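Side-chain contacts in chitin oligosaccahride binding protein NagB1 (Paenibacillus sp. FPU-7, PDB 7EHP), which binds chitin oligosaccharides such as N,N'-diacetylchitobiose as an extracellular solute-binding protein, probably delivering them to an ABC-type importer: residues Met307-Glu310 with Glu311-Lys314; Glu340-Gln343 with Ala344-Leu347; Lys360-Glu363 with Thr364-Cys368; Arg376-Val379 with Glu380-Leu383. All coordinates share one frame; numbering follows the deposited sequence.

Contact 1: Met307-Glu310 with Glu311-Lys314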
ATOM      1  N   MET A 307       1.409  11.853 -16.825  1.00 19.19           N
ATOM      2  CA  MET A 307       1.449  11.346 -15.447  1.00 19.73           C
ATOM      3  C   MET A 307       2.882  11.102 -14.981  1.00 17.38           C
ATOM      4  O   MET A 307       3.262  11.478 -13.866  1.00 16.89           O
ATOM      5  CB  MET A 307       0.624  10.062 -15.337  1.00 18.28           C
ATOM      6  CG  MET A 307       0.709   9.332 -13.978  1.00 14.30           C
ATOM      7  SD  MET A 307       0.062  10.308 -12.602  1.00 21.06           S
ATOM      8  CE  MET A 307      -1.645   9.782 -12.565  1.00 16.28           C
ATOM      9  N   TYR A 308       3.695  10.482 -15.824  1.00 21.42           N
ATOM     10  CA  TYR A 308       5.041  10.084 -15.436  1.00 20.47           C
ATOM     11  C   TYR A 308       6.028  11.168 -15.863  1.00 25.18           C
ATOM     12  O   TYR A 308       6.906  10.982 -16.703  1.00 23.35           O
ATOM     13  CB  TYR A 308       5.370   8.722 -16.025  1.00 17.93           C
ATOM     14  CG  TYR A 308       4.394   7.676 -15.563  1.00 17.99           C
ATOM     15  CD1 TYR A 308       4.521   7.103 -14.303  1.00 16.77           C
ATOM     16  CD2 TYR A 308       3.342   7.265 -16.379  1.00 17.37           C
ATOM     17  CE1 TYR A 308       3.616   6.157 -13.854  1.00 15.83           C
ATOM     18  CE2 TYR A 308       2.431   6.318 -15.942  1.00 17.10           C
ATOM     19  CZ  TYR A 308       2.580   5.763 -14.679  1.00 17.66           C
ATOM     20  OH  TYR A 308       1.697   4.813 -14.234  1.00 19.01           O
ATOM     21  N   SER A 309       5.865  12.320 -15.234  1.00 21.38           N
ATOM     22  CA  SER A 309       6.681  13.487 -15.494  1.00 22.01           C
ATOM     23  C   SER A 309       7.099  14.072 -14.159  1.00 21.64           C
ATOM     24  O   SER A 309       6.453  13.849 -13.131  1.00 21.90           O
ATOM     25  CB  SER A 309       5.912  14.550 -16.296  1.00 22.50           C
ATOM     26  OG  SER A 309       4.918  15.140 -15.455  1.00 20.61           O
ATOM     27  N   GLU A 310       8.174  14.851 -14.186  1.00 16.23           N
ATOM     28  CA  GLU A 310       8.610  15.474 -12.952  1.00 25.02           C
ATOM     29  C   GLU A 310       7.582  16.473 -12.450  1.00 23.64           C
ATOM     30  O   GLU A 310       7.417  16.624 -11.226  1.00 19.01           O
ATOM     31  CB  GLU A 310      10.002  16.086 -13.141  1.00 30.86           C
ATOM     32  CG  GLU A 310      10.480  16.913 -11.967  1.00 38.89           C
ATOM     33  CD  GLU A 310      11.991  17.027 -11.900  1.00 41.72           C
ATOM     34  OE1 GLU A 310      12.681  16.232 -12.583  1.00 39.03           O
ATOM     35  OE2 GLU A 310      12.476  17.908 -11.158  1.00 46.91           O
ATOM     36  N   GLU A 311       6.837  17.104 -13.367  1.00 22.52           N
ATOM     37  CA  GLU A 311       5.779  18.027 -12.962  1.00 20.65           C
ATOM     38  C   GLU A 311       4.726  17.317 -12.111  1.00 22.81           C
ATOM     39  O   GLU A 311       4.342  17.797 -11.041  1.00 19.47           O
ATOM     40  CB  GLU A 311       5.119  18.662 -14.190  1.00 25.30           C
ATOM     41  CG  GLU A 311       3.792  19.346 -13.846  1.00 21.12           C
ATOM     42  CD  GLU A 311       2.972  19.764 -15.056  1.00 25.97           C
ATOM     43  OE1 GLU A 311       3.315  19.377 -16.195  1.00 27.39           O
ATOM     44  OE2 GLU A 311       1.969  20.473 -14.862  1.00 25.97           O
ATOM     45  N   MET A 312       4.236  16.173 -12.575  1.00 20.79           N
ATOM     46  CA  MET A 312       3.148  15.567 -11.828  1.00 21.27           C
ATOM     47  C   MET A 312       3.668  14.847 -10.584  1.00 20.80           C
ATOM     48  O   MET A 312       3.016  14.870  -9.536  1.00 18.73           O
ATOM     49  CB  MET A 312       2.356  14.627 -12.730  1.00 20.79           C
ATOM     50  CG  MET A 312       1.521  15.347 -13.790  1.00 22.87           C
ATOM     51  SD  MET A 312       0.278  16.420 -13.055  1.00 21.39           S
ATOM     52  CE  MET A 312      -0.172  17.522 -14.409  1.00 23.82           C
ATOM     53  N   GLN A 313       4.851  14.226 -10.680  1.00 20.30           N
ATOM     54  CA  GLN A 313       5.481  13.607  -9.516  1.00 20.54           C
ATOM     55  C   GLN A 313       5.700  14.621  -8.401  1.00 24.46           C
ATOM     56  O   GLN A 313       5.423  14.339  -7.225  1.00 18.20           O
ATOM     57  CB  GLN A 313       6.809  12.970  -9.923  1.00 18.88           C
ATOM     58  CG  GLN A 313       6.654  11.734 -10.768  1.00 19.27           C
ATOM     59  CD  GLN A 313       6.311  10.502  -9.945  1.00 21.37           C
ATOM     60  OE1 GLN A 313       7.185   9.907  -9.304  1.00 21.37           O
ATOM     61  NE2 GLN A 313       5.040  10.113  -9.958  1.00 20.22           N
ATOM     62  N   LYS A 314       6.210  15.809  -8.744  1.00 21.14           N
ATOM     63  CA  LYS A 314       6.395  16.844  -7.723  1.00 22.68           C
ATOM     64  C   LYS A 314       5.062  17.338  -7.183  1.00 20.39           C
ATOM     65  O   LYS A 314       4.922  17.577  -5.973  1.00 21.68           O
ATOM     66  CB  LYS A 314       7.182  18.027  -8.288  1.00 26.09           C
ATOM     67  CG  LYS A 314       8.687  17.847  -8.321  1.00 33.00           C
ATOM     68  CD  LYS A 314       9.347  19.054  -8.989  1.00 42.23           C
ATOM     69  CE  LYS A 314      10.811  19.169  -8.625  1.00 48.05           C
ATOM     70  NZ  LYS A 314      11.522  20.047  -9.592  1.00 53.55           N
TER
HETATM   71  O   HOH W   1       3.076  11.478 -10.977  1.00 21.41           O
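Lys314 reaches back one helical turn to Glu310, and its chain can be followed outward along that partner. Lys314 CB lies 3.3 Å from Glu310 O, the same carbonyl that accepts the backbone bond of Lys314 N, and Lys314 CG stays close to this oxygen. Lys314 CD then passes onto the aliphatic part of the glutamate, 3.8 Å from Glu310 CG. Because the lysine chain is extended beyond CG, its CE continues to the carboxylate and Lys314 NZ closes a 2.8 Å salt bridge with Glu310 OE2, which offers its anti lone pair. Glu310 comes to meet it with CG anti to its own backbone N (chi1 173°). OE2 has a second donor in the backbone N of Ser329, so the carboxylate also ties the helix to a following loop.

The pair sits on the first turn of helix 310-320, and Ser309 is its N-cap. Ser309 OG accepts from Met312 N at 3.1 Å with a nearly straight bond of 163°, while the hydroxyl is also bonded to Ile306 O at the end of the preceding helix. Ser309 O takes the N-H of Gln313 at 3.0 Å, and Gln313 CG packs against that carbonyl oxygen.

Farther back, water 1 donates to Met307 O at 2.9 Å. The same water accepts from Gln313 NE2 at 2.6 Å and so bridges the end of helix 294-307 to the new helix across the inverse gamma turn centred on Tyr308. The Gln313 amide is fixed at both ends, NE2 also bonding Thr115 O and OE1 accepting from Met326 N.

Contact 2: Glu340-Gln343 with Ala344-Leu347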
ATOM      1  N   GLU A 340      10.751  12.559   7.474  1.00 40.02           N
ATOM      2  CA  GLU A 340      10.827  11.414   8.371  1.00 37.36           C
ATOM      3  C   GLU A 340      10.526  10.114   7.636  1.00 32.17           C
ATOM      4  O   GLU A 340      11.114   9.078   7.953  1.00 39.82           O
ATOM      5  CB  GLU A 340       9.880  11.629   9.555  1.00 29.29           C
ATOM      6  CG  GLU A 340      10.371  12.705  10.514  1.00 36.69           C
ATOM      7  CD  GLU A 340       9.442  12.943  11.695  1.00 36.87           C
ATOM      8  OE1 GLU A 340       8.625  12.057  12.018  1.00 37.43           O
ATOM      9  OE2 GLU A 340       9.535  14.025  12.313  1.00 41.81           O
ATOM     10  N   MET A 341       9.646  10.149   6.632  1.00 28.30           N
ATOM     11  CA  MET A 341       9.400   8.960   5.816  1.00 31.48           C
ATOM     12  C   MET A 341      10.558   8.654   4.874  1.00 37.15           C
ATOM     13  O   MET A 341      10.908   7.486   4.684  1.00 36.53           O
ATOM     14  CB  MET A 341       8.125   9.137   5.007  1.00 35.15           C
ATOM     15  CG  MET A 341       6.870   8.968   5.791  1.00 28.15           C
ATOM     16  SD  MET A 341       5.500   9.504   4.753  1.00 40.50           S
ATOM     17  CE  MET A 341       4.241   8.710   5.629  1.00 28.04           C
ATOM     18  N   ILE A 342      11.127   9.678   4.223  1.00 36.52           N
ATOM     19  CA  ILE A 342      12.295   9.454   3.367  1.00 37.51           C
ATOM     20  C   ILE A 342      13.469   8.970   4.204  1.00 37.44           C
ATOM     21  O   ILE A 342      14.196   8.042   3.823  1.00 40.02           O
ATOM     22  CB  ILE A 342      12.642  10.738   2.591  1.00 40.44           C
ATOM     23  CG1 ILE A 342      11.598  11.000   1.512  1.00 36.76           C
ATOM     24  CG2 ILE A 342      14.030  10.624   1.962  1.00 33.67           C
ATOM     25  CD1 ILE A 342      11.386   9.802   0.592  1.00 37.92           C
ATOM     26  N   GLN A 343      13.663   9.594   5.362  1.00 41.63           N
ATOM     27  CA  GLN A 343      14.602   9.125   6.372  1.00 36.49           C
ATOM     28  C   GLN A 343      14.395   7.642   6.670  1.00 42.87           C
ATOM     29  O   GLN A 343      15.323   6.833   6.549  1.00 42.91           O
ATOM     30  CB  GLN A 343      14.406   9.990   7.618  1.00 49.31           C
ATOM     31  CG  GLN A 343      15.237   9.715   8.839  1.00 51.78           C
ATOM     32  CD  GLN A 343      14.811  10.620  10.003  1.00 59.87           C
ATOM     33  OE1 GLN A 343      13.869  11.415   9.883  1.00 59.57           O
ATOM     34  NE2 GLN A 343      15.503  10.500  11.130  1.00 65.22           N
ATOM     35  N   ALA A 344      13.166   7.261   7.040  1.00 37.12           N
ATOM     36  CA  ALA A 344      12.899   5.873   7.402  1.00 40.77           C
ATOM     37  C   ALA A 344      12.997   4.926   6.213  1.00 38.20           C
ATOM     38  O   ALA A 344      13.134   3.719   6.418  1.00 41.68           O
ATOM     39  CB  ALA A 344      11.518   5.739   8.052  1.00 36.17           C
ATOM     40  N   SER A 345      12.930   5.437   4.982  1.00 39.28           N
ATOM     41  CA  SER A 345      13.024   4.583   3.805  1.00 37.18           C
ATOM     42  C   SER A 345      14.454   4.218   3.461  1.00 40.49           C
ATOM     43  O   SER A 345      14.671   3.417   2.548  1.00 39.70           O
ATOM     44  CB  SER A 345      12.391   5.258   2.591  1.00 30.90           C
ATOM     45  OG  SER A 345      13.352   6.045   1.918  1.00 33.17           O
ATOM     46  N   GLU A 346      15.434   4.801   4.148  1.00 44.42           N
ATOM     47  CA  GLU A 346      16.822   4.451   3.886  1.00 40.97           C
ATOM     48  C   GLU A 346      17.132   3.029   4.334  1.00 46.74           C
ATOM     49  O   GLU A 346      18.150   2.469   3.914  1.00 44.87           O
ATOM     50  CB  GLU A 346      17.736   5.463   4.580  1.00 43.86           C
ATOM     51  CG  GLU A 346      17.470   6.894   4.136  1.00 45.81           C
ATOM     52  CD  GLU A 346      18.636   7.828   4.365  1.00 56.04           C
ATOM     53  OE1 GLU A 346      19.350   7.648   5.376  1.00 61.19           O
ATOM     54  OE2 GLU A 346      18.837   8.737   3.526  1.00 58.04           O
ATOM     55  N   LEU A 347      16.267   2.432   5.160  1.00 46.47           N
ATOM     56  CA  LEU A 347      16.466   1.073   5.649  1.00 39.95           C
ATOM     57  C   LEU A 347      16.277   0.054   4.530  1.00 32.53           C
ATOM     58  O   LEU A 347      15.729   0.345   3.465  1.00 34.50           O
ATOM     59  CB  LEU A 347      15.499   0.753   6.794  1.00 34.92           C
ATOM     60  CG  LEU A 347      15.204   1.875   7.786  1.00 42.20           C
ATOM     61  CD1 LEU A 347      14.163   1.440   8.823  1.00 33.78           C
ATOM     62  CD2 LEU A 347      16.490   2.347   8.459  1.00 45.54           C
TER
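Ser345 folds back onto Ile342 where helix 336-344 gives way to a type I beta turn, Ala344 to Leu347, that leads into strand 348-350. Among the backbone bonds, Ala344 N still makes a regular helical bond to Glu340 O at 2.9 Å, its donor standing above the carbonyl plane. Ser345 N divides its hydrogen between Met341 O and Ile342 O, both bonds weak and bent. Glu346 N then bonds Gln343 O at 3.1 Å, a straight bond (163°) spanning three residues rather than four.

The side-chain hydrogen bond belongs to Ser345, whose OG donates to Ile342 O at 2.9 Å. With chi1 at 89°, OG lies between its own backbone N and carbonyl carbon and is turned back towards the helix. Putting an alanine here removes this donor and is likely to leave Ile342 O held less firmly, with the weak bond from Ser345 N. The Glu340 carboxylate forms a salt bridge with Lys126 at the start of helix 126-132 and accepts from Phe264 N, tying helix 336-344 to strand 262-265.

Packing contacts fill in around these bonds. Ala344 CB rests against Glu340 O and on Phe264, while Ser345 packs on Tyr117 and Val119 of strand 109-125. The methylene chain of Glu346 lies near two helix carbonyls, Glu346 CG being 3.2 Å from Gln343 O and 3.5 Å from Ile342 O.

Contact 3: Lys360-Glu363 with Thr364-Cys368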
ATOM      1  N   LYS A 360      -5.795 -15.884  -3.674  1.00 18.47           N
ATOM      2  CA  LYS A 360      -6.555 -16.704  -2.741  1.00 18.04           C
ATOM      3  C   LYS A 360      -5.918 -16.716  -1.363  1.00 17.29           C
ATOM      4  O   LYS A 360      -6.629 -16.766  -0.353  1.00 19.14           O
ATOM      5  CB  LYS A 360      -6.677 -18.133  -3.259  1.00 22.46           C
ATOM      6  CG  LYS A 360      -7.839 -18.913  -2.639  1.00 29.74           C
ATOM      7  CD  LYS A 360      -9.158 -18.496  -3.275  1.00 35.26           C
ATOM      8  CE  LYS A 360     -10.361 -18.772  -2.369  1.00 42.26           C
ATOM      9  NZ  LYS A 360     -11.618 -18.239  -2.992  1.00 42.30           N
ATOM     10  N   VAL A 361      -4.587 -16.669  -1.305  1.00 16.72           N
ATOM     11  CA  VAL A 361      -3.886 -16.648  -0.024  1.00 18.26           C
ATOM     12  C   VAL A 361      -4.123 -15.321   0.683  1.00 18.34           C
ATOM     13  O   VAL A 361      -4.414 -15.283   1.881  1.00 14.79           O
ATOM     14  CB  VAL A 361      -2.385 -16.916  -0.239  1.00 16.49           C
ATOM     15  CG1 VAL A 361      -1.596 -16.655   1.036  1.00 15.31           C
ATOM     16  CG2 VAL A 361      -2.164 -18.336  -0.744  1.00 16.56           C
ATOM     17  N   ARG A 362      -3.975 -14.214  -0.054  1.00 17.50           N
ATOM     18  CA  ARG A 362      -4.277 -12.886   0.471  1.00 13.93           C
ATOM     19  C   ARG A 362      -5.707 -12.816   0.998  1.00 15.13           C
ATOM     20  O   ARG A 362      -5.950 -12.292   2.086  1.00 15.52           O
ATOM     21  CB  ARG A 362      -4.074 -11.838  -0.634  1.00 17.42           C
ATOM     22  CG  ARG A 362      -4.052 -10.387  -0.131  1.00 16.01           C
ATOM     23  CD  ARG A 362      -4.868  -9.468  -1.033  1.00 21.10           C
ATOM     24  NE  ARG A 362      -6.304  -9.601  -0.817  1.00 24.65           N
ATOM     25  CZ  ARG A 362      -7.144 -10.159  -1.683  1.00 20.89           C
ATOM     26  NH1 ARG A 362      -6.701 -10.636  -2.840  1.00 20.12           N
ATOM     27  NH2 ARG A 362      -8.430 -10.217  -1.397  1.00 20.46           N
ATOM     28  N   GLU A 363      -6.673 -13.293   0.203  1.00 17.90           N
ATOM     29  CA  GLU A 363      -8.070 -13.250   0.623  1.00 18.28           C
ATOM     30  C   GLU A 363      -8.284 -14.048   1.906  1.00 19.43           C
ATOM     31  O   GLU A 363      -9.002 -13.612   2.815  1.00 18.71           O
ATOM     32  CB  GLU A 363      -8.963 -13.790  -0.496  1.00 21.25           C
ATOM     33  CG  GLU A 363     -10.435 -13.752  -0.137  1.00 29.81           C
ATOM     34  CD  GLU A 363     -11.338 -14.393  -1.187  1.00 34.15           C
ATOM     35  OE1 GLU A 363     -11.323 -15.632  -1.324  1.00 33.81           O
ATOM     36  OE2 GLU A 363     -12.067 -13.646  -1.870  1.00 42.29           O
ATOM     37  N   THR A 364      -7.645 -15.214   2.003  1.00 17.65           N
ATOM     38  CA  THR A 364      -7.787 -16.056   3.185  1.00 18.51           C
ATOM     39  C   THR A 364      -7.167 -15.399   4.412  1.00 16.86           C
ATOM     40  O   THR A 364      -7.729 -15.463   5.510  1.00 17.97           O
ATOM     41  CB  THR A 364      -7.148 -17.408   2.887  1.00 21.05           C
ATOM     42  OG1 THR A 364      -7.785 -17.953   1.719  1.00 16.52           O
ATOM     43  CG2 THR A 364      -7.246 -18.363   4.088  1.00 20.54           C
ATOM     44  N   LEU A 365      -6.013 -14.748   4.247  1.00 13.90           N
ATOM     45  CA  LEU A 365      -5.411 -14.049   5.373  1.00 15.76           C
ATOM     46  C   LEU A 365      -6.331 -12.945   5.875  1.00 17.61           C
ATOM     47  O   LEU A 365      -6.502 -12.784   7.089  1.00 17.48           O
ATOM     48  CB  LEU A 365      -4.048 -13.473   4.989  1.00 15.33           C
ATOM     49  CG  LEU A 365      -3.323 -12.794   6.142  1.00 17.49           C
ATOM     50  CD1 LEU A 365      -3.101 -13.828   7.277  1.00 14.80           C
ATOM     51  CD2 LEU A 365      -2.000 -12.182   5.688  1.00 14.14           C
ATOM     52  N   GLU A 366      -6.946 -12.187   4.955  1.00 15.28           N
ATOM     53  CA  GLU A 366      -7.911 -11.156   5.343  1.00 13.62           C
ATOM     54  C   GLU A 366      -9.034 -11.742   6.187  1.00 18.09           C
ATOM     55  O   GLU A 366      -9.316 -11.268   7.295  1.00 18.70           O
ATOM     56  CB  GLU A 366      -8.496 -10.487   4.096  1.00 16.80           C
ATOM     57  CG  GLU A 366      -7.610  -9.436   3.500  1.00 15.22           C
ATOM     58  CD  GLU A 366      -7.977  -9.088   2.068  1.00 17.28           C
ATOM     59  OE1 GLU A 366      -7.279  -8.240   1.477  1.00 19.23           O
ATOM     60  OE2 GLU A 366      -8.952  -9.649   1.532  1.00 22.50           O
ATOM     61  N   MET A 367      -9.677 -12.792   5.685  1.00 15.14           N
ATOM     62  CA  MET A 367     -10.808 -13.357   6.410  1.00 19.52           C
ATOM     63  C   MET A 367     -10.369 -13.967   7.734  1.00 17.47           C
ATOM     64  O   MET A 367     -11.062 -13.822   8.742  1.00 16.75           O
ATOM     65  CB  MET A 367     -11.516 -14.390   5.542  1.00 23.66           C
ATOM     66  CG  MET A 367     -11.809 -13.890   4.123  1.00 24.13           C
ATOM     67  SD  MET A 367     -12.734 -15.059   3.092  1.00 50.97           S
ATOM     68  CE  MET A 367     -11.436 -16.165   2.512  1.00 34.78           C
ATOM     69  N   CYS A 368      -9.217 -14.641   7.748  1.00 20.47           N
ATOM     70  CA  CYS A 368      -8.704 -15.226   8.983  1.00 16.70           C
ATOM     71  C   CYS A 368      -8.396 -14.159  10.023  1.00 20.34           C
ATOM     72  O   CYS A 368      -8.675 -14.351  11.208  1.00 16.87           O
ATOM     73  CB  CYS A 368      -7.461 -16.059   8.698  1.00 18.47           C
ATOM     74  SG  CYS A 368      -7.870 -17.680   8.046  1.00 20.62           S
TER
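Arg362 and Glu366 clasp each other one turn apart on helix 359-373, on its more tightly packed side. The arginine chain is bent at chi2 and chi3, which brings the guanidinium side-on to the carboxylate: Arg362 NE donates to Glu366 OE1 at 2.8 Å and Arg362 NH2 to Glu366 OE2 at 3.0 Å. Both oxygens lie near the guanidinium plane, yet the two planes are turned 54° apart, and NE meets OE1 from above the carboxylate plane. Phe49 makes a cation-pi contact with the arginine, and Trp166 and Asn169 touch Glu366. A leucine in its place would probably leave Glu366 without its charged mate and Phe49 without its cation.

Thr364 is buried against helix 379-396. With chi1 at -57°, Thr364 OG1 lies beside its own backbone N and donates to Lys360 O at 2.7 Å. Thr364 N bonds the same oxygen at 3.0 Å from the opposite face of the carbonyl plane, so a single acceptor holds two donors.

The solvent side is looser. Here exposed Lys360 sends NZ to Glu363 OE1, a 3.1 Å salt bridge, and the end of exposed Met367 curls back at chi3 to set its CE 3.7 Å from Glu363 CG.

Spacings of i to i+4, with i to i+3 for Lys360-Glu363, are usual along an alpha-helix, here in a periplasmic-binding-protein-type fold, the Arg362 side chain about 6 Å from a bound N-acetylglucosamine.

Contact 4: Arg376-Val379 with Glu380-Leu383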
ATOM      1  N   ARG A 376     -12.850 -15.139  17.129  1.00 17.05           N
ATOM      2  CA  ARG A 376     -13.488 -16.366  16.670  1.00 17.57           C
ATOM      3  C   ARG A 376     -12.503 -17.385  16.104  1.00 17.97           C
ATOM      4  O   ARG A 376     -12.922 -18.469  15.690  1.00 16.76           O
ATOM      5  CB  ARG A 376     -14.561 -16.029  15.641  1.00 18.59           C
ATOM      6  CG  ARG A 376     -15.676 -15.138  16.220  1.00 20.32           C
ATOM      7  CD  ARG A 376     -16.805 -14.955  15.214  1.00 24.68           C
ATOM      8  NE  ARG A 376     -16.413 -14.004  14.189  1.00 29.54           N
ATOM      9  CZ  ARG A 376     -16.378 -12.683  14.368  1.00 37.08           C
ATOM     10  NH1 ARG A 376     -16.737 -12.153  15.534  1.00 33.81           N
ATOM     11  NH2 ARG A 376     -15.994 -11.886  13.374  1.00 32.97           N
ATOM     12  N   MET A 377     -11.215 -17.069  16.090  1.00 14.04           N
ATOM     13  CA  MET A 377     -10.169 -18.016  15.740  1.00 21.63           C
ATOM     14  C   MET A 377      -8.957 -17.732  16.601  1.00 16.12           C
ATOM     15  O   MET A 377      -8.684 -16.580  16.944  1.00 21.73           O
ATOM     16  CB  MET A 377      -9.706 -17.969  14.259  1.00 17.58           C
ATOM     17  CG  MET A 377     -10.651 -18.564  13.248  1.00 19.23           C
ATOM     18  SD  MET A 377     -10.201 -18.205  11.535  1.00 23.10           S
ATOM     19  CE  MET A 377      -8.891 -19.358  11.252  1.00 23.79           C
ATOM     20  N   THR A 378      -8.228 -18.790  16.932  1.00 16.18           N
ATOM     21  CA  THR A 378      -6.930 -18.647  17.572  1.00 18.62           C
ATOM     22  C   THR A 378      -5.843 -18.475  16.513  1.00 20.00           C
ATOM     23  O   THR A 378      -6.054 -18.725  15.321  1.00 15.25           O
ATOM     24  CB  THR A 378      -6.620 -19.855  18.466  1.00 21.49           C
ATOM     25  OG1 THR A 378      -6.366 -21.011  17.655  1.00 18.29           O
ATOM     26  CG2 THR A 378      -7.802 -20.143  19.400  1.00 20.09           C
ATOM     27  N   VAL A 379      -4.673 -18.006  16.961  1.00 21.48           N
ATOM     28  CA  VAL A 379      -3.514 -17.934  16.074  1.00 21.97           C
ATOM     29  C   VAL A 379      -3.246 -19.288  15.436  1.00 19.26           C
ATOM     30  O   VAL A 379      -2.966 -19.377  14.234  1.00 20.70           O
ATOM     31  CB  VAL A 379      -2.282 -17.408  16.840  1.00 19.54           C
ATOM     32  CG1 VAL A 379      -1.009 -17.695  16.071  1.00 21.27           C
ATOM     33  CG2 VAL A 379      -2.417 -15.915  17.082  1.00 19.53           C
ATOM     34  N   GLU A 380      -3.341 -20.366  16.223  1.00 20.03           N
ATOM     35  CA  GLU A 380      -3.105 -21.715  15.696  1.00 19.22           C
ATOM     36  C   GLU A 380      -4.037 -22.030  14.537  1.00 21.04           C
ATOM     37  O   GLU A 380      -3.608 -22.564  13.505  1.00 17.24           O
ATOM     38  CB  GLU A 380      -3.291 -22.768  16.806  1.00 23.61           C
ATOM     39  CG  GLU A 380      -3.124 -24.207  16.307  1.00 22.81           C
ATOM     40  CD  GLU A 380      -2.993 -25.240  17.445  1.00 29.09           C
ATOM     41  OE1 GLU A 380      -3.154 -24.883  18.627  1.00 25.07           O
ATOM     42  OE2 GLU A 380      -2.704 -26.414  17.154  1.00 31.31           O
ATOM     43  N   GLN A 381      -5.333 -21.755  14.717  1.00 15.82           N
ATOM     44  CA  GLN A 381      -6.296 -21.984  13.646  1.00 18.65           C
ATOM     45  C   GLN A 381      -5.963 -21.141  12.418  1.00 21.01           C
ATOM     46  O   GLN A 381      -6.062 -21.618  11.284  1.00 21.66           O
ATOM     47  CB  GLN A 381      -7.705 -21.675  14.140  1.00 14.16           C
ATOM     48  CG  GLN A 381      -8.178 -22.590  15.301  1.00 17.32           C
ATOM     49  CD  GLN A 381      -9.525 -22.170  15.858  1.00 22.79           C
ATOM     50  OE1 GLN A 381      -9.741 -21.003  16.161  1.00 18.76           O
ATOM     51  NE2 GLN A 381     -10.439 -23.123  15.996  1.00 27.82           N
ATOM     52  N   VAL A 382      -5.567 -19.886  12.627  1.00 20.76           N
ATOM     53  CA  VAL A 382      -5.234 -19.020  11.498  1.00 21.68           C
ATOM     54  C   VAL A 382      -4.126 -19.643  10.649  1.00 16.36           C
ATOM     55  O   VAL A 382      -4.289 -19.851   9.439  1.00 16.23           O
ATOM     56  CB  VAL A 382      -4.849 -17.617  11.997  1.00 19.93           C
ATOM     57  CG1 VAL A 382      -4.184 -16.819  10.861  1.00 14.03           C
ATOM     58  CG2 VAL A 382      -6.090 -16.893  12.507  1.00 16.56           C
ATOM     59  N   LEU A 383      -2.994 -19.979  11.282  1.00 16.25           N
ATOM     60  CA  LEU A 383      -1.835 -20.461  10.534  1.00 17.21           C
ATOM     61  C   LEU A 383      -2.093 -21.828   9.904  1.00 20.34           C
ATOM     62  O   LEU A 383      -1.674 -22.085   8.768  1.00 19.19           O
ATOM     63  CB  LEU A 383      -0.615 -20.482  11.454  1.00 14.50           C
ATOM     64  CG  LEU A 383      -0.357 -19.081  12.008  1.00 17.74           C
ATOM     65  CD1 LEU A 383       0.774 -19.094  12.955  1.00 17.32           C
ATOM     66  CD2 LEU A 383      -0.036 -18.099  10.872  1.00 21.39           C
TER
HETATM   67  O   HOH W   2     -12.672 -21.104  16.372  1.00 24.29           O
HETATM   68  O   HOH W   3      -3.342 -20.462  19.033  1.00 22.25           O
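A capping box starts helix 379-396, with Thr378 at the N-cap and Gln381 three residues on exchanging bonds between side chain and backbone. Thr378 OG1 accepts from Gln381 N at 3.2 Å, a long but straight bond of 168°. In return, Gln381 OE1 receives Thr378 N at 2.8 Å, the donor tilted only slightly from the amide carbonyl plane. The threonine torsion (chi1 70°) sets OG1 between its backbone N and carbonyl carbon, facing the first turn. Gln381, extended beyond CG, passes across the threonine, its CG 3.4 Å from Thr378 OG1.

Water 2 gives Gln381 OE1 a second donor and also donates to Arg376 O, extending the cap back into the loop. Water 3 accepts from Glu380 N at 2.8 Å, supplying a partner to an N-H of the first turn, where no preceding helical carbonyl is available; its link to Thr378 OG1 is weak.

The box marks where the chain, after leaving helix 359-373, turns into the long C-terminal helix, and an apolar layer beside it joins the two. Met377 is bent at chi3, bringing its CE 3.9 Å from Val382 CG2 and close to the Gln381 carbonyl; the same methionine rests on Cys368 and Glu371 of the earlier helix. Val379 and Leu383 run alongside each other, CG1 of Val379 3.9 Å from CD1 of Leu383. Leu383 and Val382 continue this layer onto Phe204 of helix 198-213, while Val379 packs on Leu372 of helix 359-373 and also touches Asp208 of helix 198-213.

Overall arrangement
Followed from the N terminus, the four contacts come strictly in series, none nested or crossed. Contact 1 turns the chain from helix 294-307 into helix 310-320, beside helix 15-31 and strand 109-125. Contact 2, its centre about 21 Å from that of contact 1, closes the end of helix 336-344 against the same long strand. The chain then passes to the other side of its centre for contact 3, which is about 35 Å from contact 1 between centres. Contact 4 follows at the start of the next helix. Contacts 3 and 4 alone touch: Cys368 SG meets Met377 CE at 3.8 Å, tying helix 359-373 to helix 379-396.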